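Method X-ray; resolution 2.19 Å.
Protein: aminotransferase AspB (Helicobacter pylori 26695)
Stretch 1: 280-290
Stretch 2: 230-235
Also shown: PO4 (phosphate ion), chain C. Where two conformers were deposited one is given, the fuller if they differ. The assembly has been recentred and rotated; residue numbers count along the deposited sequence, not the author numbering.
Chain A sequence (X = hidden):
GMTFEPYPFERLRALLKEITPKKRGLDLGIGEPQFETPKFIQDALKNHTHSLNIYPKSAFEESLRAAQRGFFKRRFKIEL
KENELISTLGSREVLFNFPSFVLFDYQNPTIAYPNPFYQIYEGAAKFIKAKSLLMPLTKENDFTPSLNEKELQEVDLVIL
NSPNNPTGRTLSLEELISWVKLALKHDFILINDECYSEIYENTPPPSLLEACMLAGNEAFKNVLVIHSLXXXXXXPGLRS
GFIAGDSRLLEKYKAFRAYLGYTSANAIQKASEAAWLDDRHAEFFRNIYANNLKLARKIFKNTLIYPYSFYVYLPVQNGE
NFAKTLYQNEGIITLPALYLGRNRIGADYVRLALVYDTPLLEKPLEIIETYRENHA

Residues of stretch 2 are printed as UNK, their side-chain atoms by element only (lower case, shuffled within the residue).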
ATOM      1  N   ARG A 280     -20.464  -1.807 -19.964  1.00 41.85           N
ATOM      2  CA  ARG A 280     -20.615  -0.916 -21.099  1.00 43.54           C
ATOM      3  C   ARG A 280     -19.422  -0.059 -21.340  1.00 42.43           C
ATOM      4  O   ARG A 280     -18.905  -0.038 -22.455  1.00 41.76           O
ATOM      5  CB  ARG A 280     -21.814  -0.006 -20.903  1.00 45.61           C
ATOM      6  CG  ARG A 280     -23.107  -0.737 -20.955  1.00 53.46           C
ATOM      7  CD  ARG A 280     -24.247   0.143 -20.500  1.00 67.40           C
ATOM      8  NE  ARG A 280     -25.479  -0.625 -20.575  1.00 73.86           N
ATOM      9  CZ  ARG A 280     -26.640  -0.276 -20.037  1.00 79.27           C
ATOM     10  NH1 ARG A 280     -26.776   0.853 -19.340  1.00 82.31           N
ATOM     11  NH2 ARG A 280     -27.673  -1.090 -20.181  1.00 76.77           N
ATOM     12  N   HIS A 281     -18.982   0.648 -20.306  1.00 40.61           N
ATOM     13  CA  HIS A 281     -17.825   1.521 -20.455  1.00 41.26           C
ATOM     14  C   HIS A 281     -16.553   0.726 -20.823  1.00 40.42           C
ATOM     15  O   HIS A 281     -15.740   1.208 -21.592  1.00 39.39           O
ATOM     16  CB  HIS A 281     -17.601   2.368 -19.195  1.00 39.90           C
ATOM     17  CG  HIS A 281     -16.929   1.626 -18.085  1.00 40.28           C
ATOM     18  ND1 HIS A 281     -17.576   0.688 -17.317  1.00 40.23           N
ATOM     19  CD2 HIS A 281     -15.655   1.667 -17.634  1.00 40.74           C
ATOM     20  CE1 HIS A 281     -16.732   0.183 -16.434  1.00 45.54           C
ATOM     21  NE2 HIS A 281     -15.561   0.771 -16.595  1.00 45.46           N
ATOM     22  N   ALA A 282     -16.392  -0.489 -20.292  1.00 41.03           N
ATOM     23  CA  ALA A 282     -15.216  -1.318 -20.585  1.00 39.79           C
ATOM     24  C   ALA A 282     -15.182  -1.650 -22.062  1.00 41.31           C
ATOM     25  O   ALA A 282     -14.129  -1.562 -22.724  1.00 42.42           O
ATOM     26  CB  ALA A 282     -15.232  -2.614 -19.761  1.00 38.00           C
ATOM     27  N   GLU A 283     -16.336  -2.037 -22.579  1.00 41.87           N
ATOM     28  CA  GLU A 283     -16.482  -2.357 -23.985  1.00 42.85           C
ATOM     29  C   GLU A 283     -16.129  -1.144 -24.871  1.00 42.88           C
ATOM     30  O   GLU A 283     -15.481  -1.289 -25.915  1.00 43.15           O
ATOM     31  CB  GLU A 283     -17.928  -2.829 -24.228  1.00 44.95           C
ATOM     32  CG  GLU A 283     -18.296  -3.119 -25.681  1.00 51.51           C
ATOM     33  CD  GLU A 283     -17.458  -4.229 -26.297  1.00 57.97           C
ATOM     34  OE1 GLU A 283     -16.921  -5.074 -25.547  1.00 57.15           O
ATOM     35  OE2 GLU A 283     -17.362  -4.261 -27.539  1.00 63.93           O
ATOM     36  N   PHE A 284     -16.559   0.046 -24.461  1.00 41.76           N
ATOM     37  CA  PHE A 284     -16.265   1.276 -25.212  1.00 41.69           C
ATOM     38  C   PHE A 284     -14.747   1.444 -25.397  1.00 42.88           C
ATOM     39  O   PHE A 284     -14.275   1.744 -26.500  1.00 40.47           O
ATOM     40  CB  PHE A 284     -16.858   2.494 -24.504  1.00 41.84           C
ATOM     41  CG  PHE A 284     -16.475   3.818 -25.123  1.00 44.15           C
ATOM     42  CD1 PHE A 284     -17.241   4.375 -26.135  1.00 43.62           C
ATOM     43  CD2 PHE A 284     -15.356   4.511 -24.677  1.00 46.89           C
ATOM     44  CE1 PHE A 284     -16.899   5.587 -26.704  1.00 48.03           C
ATOM     45  CE2 PHE A 284     -15.000   5.743 -25.238  1.00 48.51           C
ATOM     46  CZ  PHE A 284     -15.774   6.280 -26.258  1.00 47.03           C
ATOM     47  N   PHE A 285     -13.985   1.225 -24.329  1.00 41.57           N
ATOM     48  CA  PHE A 285     -12.531   1.338 -24.427  1.00 41.41           C
ATOM     49  C   PHE A 285     -11.912   0.166 -25.193  1.00 40.92           C
ATOM     50  O   PHE A 285     -11.021   0.373 -26.020  1.00 41.37           O
ATOM     51  CB  PHE A 285     -11.885   1.499 -23.054  1.00 42.75           C
ATOM     52  CG  PHE A 285     -12.318   2.736 -22.320  1.00 39.80           C
ATOM     53  CD1 PHE A 285     -12.178   4.003 -22.908  1.00 39.90           C
ATOM     54  CD2 PHE A 285     -12.828   2.649 -21.026  1.00 41.78           C
ATOM     55  CE1 PHE A 285     -12.583   5.152 -22.235  1.00 41.55           C
ATOM     56  CE2 PHE A 285     -13.235   3.791 -20.346  1.00 40.82           C
ATOM     57  CZ  PHE A 285     -13.104   5.049 -20.950  1.00 44.52           C
ATOM     58  N   ARG A 286     -12.397  -1.048 -24.944  1.00 42.09           N
ATOM     59  CA  ARG A 286     -11.879  -2.246 -25.624  1.00 41.88           C
ATOM     60  C   ARG A 286     -11.990  -2.098 -27.134  1.00 41.01           C
ATOM     61  O   ARG A 286     -11.099  -2.495 -27.872  1.00 40.18           O
ATOM     62  CB  ARG A 286     -12.641  -3.502 -25.212  1.00 41.74           C
ATOM     63  CG  ARG A 286     -11.965  -4.794 -25.718  1.00 42.63           C
ATOM     64  CD  ARG A 286     -12.842  -6.032 -25.603  1.00 45.39           C
ATOM     65  NE  ARG A 286     -14.032  -5.955 -26.465  1.00 49.92           N
ATOM     66  CZ  ARG A 286     -14.037  -6.098 -27.800  1.00 54.19           C
ATOM     67  NH1 ARG A 286     -12.923  -6.310 -28.486  1.00 52.49           N
ATOM     68  NH2 ARG A 286     -15.177  -5.999 -28.478  1.00 51.32           N
ATOM     69  N   ASN A 287     -13.105  -1.550 -27.586  1.00 40.42           N
ATOM     70  CA  ASN A 287     -13.298  -1.365 -28.999  0.50 41.00           C
ATOM     71  C   ASN A 287     -12.226  -0.467 -29.625  1.00 40.15           C
ATOM     72  O   ASN A 287     -11.812  -0.717 -30.733  1.00 39.99           O
ATOM     73  CB  ASN A 287     -14.668  -0.791 -29.286  0.50 40.96           C
ATOM     74  CG  ASN A 287     -14.963  -0.793 -30.740  0.50 42.28           C
ATOM     75  OD1 ASN A 287     -15.004   0.260 -31.364  0.50 42.46           O
ATOM     76  ND2 ASN A 287     -15.069  -1.989 -31.322  0.50 34.49           N
ATOM     77  N   ILE A 288     -11.781   0.554 -28.896  1.00 40.12           N
ATOM     78  CA  ILE A 288     -10.730   1.442 -29.385  1.00 40.23           C
ATOM     79  C   ILE A 288      -9.425   0.656 -29.498  1.00 39.35           C
ATOM     80  O   ILE A 288      -8.746   0.725 -30.516  1.00 36.34           O
ATOM     81  CB  ILE A 288     -10.505   2.671 -28.473  1.00 40.35           C
ATOM     82  CG1 ILE A 288     -11.727   3.590 -28.452  1.00 42.21           C
ATOM     83  CG2 ILE A 288      -9.314   3.504 -28.958  1.00 40.26           C
ATOM     84  CD1 ILE A 288     -11.605   4.688 -27.374  1.00 41.88           C
ATOM     85  N   TYR A 289      -9.088  -0.105 -28.465  1.00 39.77           N
ATOM     86  CA  TYR A 289      -7.876  -0.917 -28.516  1.00 41.51           C
ATOM     87  C   TYR A 289      -7.985  -2.022 -29.572  1.00 41.36           C
ATOM     88  O   TYR A 289      -6.985  -2.384 -30.175  1.00 41.28           O
ATOM     89  CB  TYR A 289      -7.535  -1.528 -27.159  1.00 42.51           C
ATOM     90  CG  TYR A 289      -7.314  -0.521 -26.045  1.00 43.17           C
ATOM     91  CD1 TYR A 289      -6.389   0.500 -26.176  1.00 44.28           C
ATOM     92  CD2 TYR A 289      -8.016  -0.622 -24.848  1.00 49.08           C
ATOM     93  CE1 TYR A 289      -6.182   1.427 -25.145  1.00 47.96           C
ATOM     94  CE2 TYR A 289      -7.820   0.287 -23.816  1.00 50.25           C
ATOM     95  CZ  TYR A 289      -6.905   1.306 -23.970  1.00 45.40           C
ATOM     96  OH  TYR A 289      -6.716   2.184 -22.943  1.00 43.88           O
ATOM     97  N   ALA A 290      -9.196  -2.544 -29.790  1.00 40.69           N
ATOM     98  CA  ALA A 290      -9.447  -3.553 -30.819  1.00 40.01           C
ATOM     99  C   ALA A 290      -9.103  -2.976 -32.169  1.00 40.19           C
ATOM    100  O   ALA A 290      -8.369  -3.601 -32.937  1.00 41.05           O
ATOM    101  CB  ALA A 290     -10.905  -3.993 -30.809  1.00 38.10           C
ATOM    102  N   UNK A 230      -7.440  -0.713 -13.765  1.00 40.84           N
ATOM    103  CA  UNK A 230      -6.774   0.432 -14.373  1.00 42.20           C
ATOM    104  C   UNK A 230      -6.948   0.600 -15.862  1.00 43.88           C
ATOM    105  O   UNK A 230      -7.250   1.701 -16.313  1.00 46.02           O
ATOM    106  o   UNK A 230      -5.112   0.369 -12.633  1.00 42.94           O
ATOM    107  c   UNK A 230      -5.281   0.400 -14.038  1.00 40.41           C
ATOM    108  N   UNK A 231      -6.733  -0.475 -16.618  1.00 45.76           N
ATOM    109  CA  UNK A 231      -6.809  -0.411 -18.096  1.00 47.37           C
ATOM    110  C   UNK A 231      -8.222  -0.577 -18.592  1.00 46.78           C
ATOM    111  O   UNK A 231      -8.679   0.155 -19.480  1.00 47.88           O
ATOM    112  c   UNK A 231      -5.854  -1.429 -18.724  1.00 47.63           C
ATOM    113  c   UNK A 231      -4.398  -0.982 -18.557  1.00 50.26           C
ATOM    114  c   UNK A 231      -3.454  -2.148 -18.565  1.00 61.41           C
ATOM    115  c   UNK A 231      -2.009  -1.684 -18.389  1.00 67.59           C
ATOM    116  n   UNK A 231      -1.804  -0.724 -17.273  1.00 64.32           N
ATOM    117  N   UNK A 232      -8.920  -1.516 -17.975  1.00 45.74           N
ATOM    118  CA  UNK A 232     -10.309  -1.808 -18.288  1.00 44.85           C
ATOM    119  C   UNK A 232     -11.213  -0.582 -18.261  1.00 43.40           C
ATOM    120  O   UNK A 232     -12.059  -0.421 -19.152  1.00 43.79           O
ATOM    121  c   UNK A 232     -12.273  -3.188 -17.397  1.00 47.06           C
ATOM    122  c   UNK A 232     -15.213  -4.074 -16.145  1.00 44.63           C
ATOM    123  n   UNK A 232     -15.221  -3.050 -15.297  1.00 50.48           N
ATOM    124  c   UNK A 232     -12.724  -4.154 -16.313  1.00 44.35           C
ATOM    125  n   UNK A 232     -14.079  -4.617 -16.606  1.00 45.47           N
ATOM    126  n   UNK A 232     -16.361  -4.588 -16.535  1.00 46.34           N
ATOM    127  c   UNK A 232     -10.838  -2.818 -17.253  1.00 45.33           C
ATOM    128  N   UNK A 233     -11.055   0.267 -17.239  1.00 40.97           N
ATOM    129  CA  UNK A 233     -11.973   1.393 -17.042  1.00 40.40           C
ATOM    130  C   UNK A 233     -11.355   2.774 -17.132  1.00 40.25           C
ATOM    131  O   UNK A 233     -11.995   3.746 -16.764  1.00 42.05           O
ATOM    132  c   UNK A 233     -12.644   1.233 -15.676  1.00 42.26           C
ATOM    133  o   UNK A 233     -13.193  -0.075 -15.515  1.00 43.54           O
ATOM    134  N   UNK A 234     -10.139   2.882 -17.655  1.00 42.04           N
ATOM    135  CA  UNK A 234      -9.419   4.176 -17.719  1.00 42.24           C
ATOM    136  C   UNK A 234      -9.528   4.939 -16.388  1.00 41.35           C
ATOM    137  O   UNK A 234      -9.821   6.156 -16.353  1.00 39.31           O
ATOM    138  o   UNK A 234      -9.765   4.397 -20.122  1.00 46.36           O
ATOM    139  c   UNK A 234      -9.922   5.044 -18.872  1.00 42.30           C
ATOM    140  N   UNK A 235      -9.292   4.196 -15.310  1.00 40.46           N
ATOM    141  CA  UNK A 235      -9.369   4.701 -13.949  1.00 40.60           C
ATOM    142  C   UNK A 235      -8.221   4.176 -13.090  1.00 40.54           C
ATOM    143  O   UNK A 235      -8.491   3.594 -12.038  1.00 41.42           O
ATOM    144  c   UNK A 235     -10.711   4.283 -13.319  1.00 37.79           C
TER
HETATM  145  P   PO4 C 376      -2.065  -1.526 -11.655  1.00 38.17           P
HETATM  146  O1  PO4 C 376      -3.231  -2.425 -11.353  1.00 41.02           O
HETATM  147  O2  PO4 C 376      -1.214  -1.342 -10.445  1.00 37.69           O
HETATM  148  O3  PO4 C 376      -2.567  -0.186 -12.060  1.00 37.68           O
HETATM  149  O4  PO4 C 376      -1.223  -2.185 -12.707  1.00 45.59           O
HETATM  150  O   HOH W   1     -12.043  -2.244 -21.291  1.00 51.23           O

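Position 230 carries one carbon and then one oxygen, an unbranched pair that fits only serine. S230 lies out of reach of the helix 280-290; its hydroxyl turns instead to the phosphate ion, donating a hydrogen bond from S230 OG to PO4 O3 at 2.7 Å. A short side chain ending in a hydroxyl suits a place where it can donate to the anion.

At position 231 four carbons run in a row and end in a nitrogen, the signature of lysine. The chain of K231 leads away from the helix, and its length lets the amino group reach partners elsewhere in the structure while the backbone stays by Y289: K231 O lies at the edge of that ring, 4.4 Å from Y289 CE2.

Position 232 has three carbons, a nitrogen, and a carbon bearing two further nitrogens, which is arginine. R232 is extended, with chi1 to chi3 all t, and its aliphatic part passes beside the helix, R232 CG lying 3.8 Å from A282 CB. The methyl group of A282 also sits over one face of the guanidinium, whose nitrogens are hydrogen-bonded outside the two stretches. R232 NH1 lies 3.7 Å from H281 CE1. Arginine thus combines a greasy stem with a charged end.

Position 233 again shows one carbon and one oxygen, and that oxygen approaches the edge of the H281 ring: serine. The hydrogen bond between S233 OG and H281 NE2 is 2.7 Å long. A hydroxyl suits the site because it can donate or accept.

Position 234 has the same two atoms, but here they meet an aromatic face. This third serine, S234, places CB 4.1 Å from the centroid of the F285 ring, 24° off its normal, as a CH-pi contact, while S234 OG lies over the same ring, 3.5 Å from F285 CZ. Its small side chain can lie close to the ring.

Position 235 has a single side-chain carbon, hence alanine. A methyl is enough where the helix is not reached; A235 N makes a weak hydrogen bond to S230 O (3.4 Å).

The contact works through H281, A282, F285 and Y289, spaced so that they share one side of the helix. R232 O is a focal point: A282 CA makes a CA-H...O contact with it at 3.6 Å, and the O of a water donates to R232 O (2.8 Å) and A282 O (2.6 Å). Packing and this water bridge accompany the one direct hydrogen bond, S233 to H281.

Stretch 2, residues 230-235: SKRSSA
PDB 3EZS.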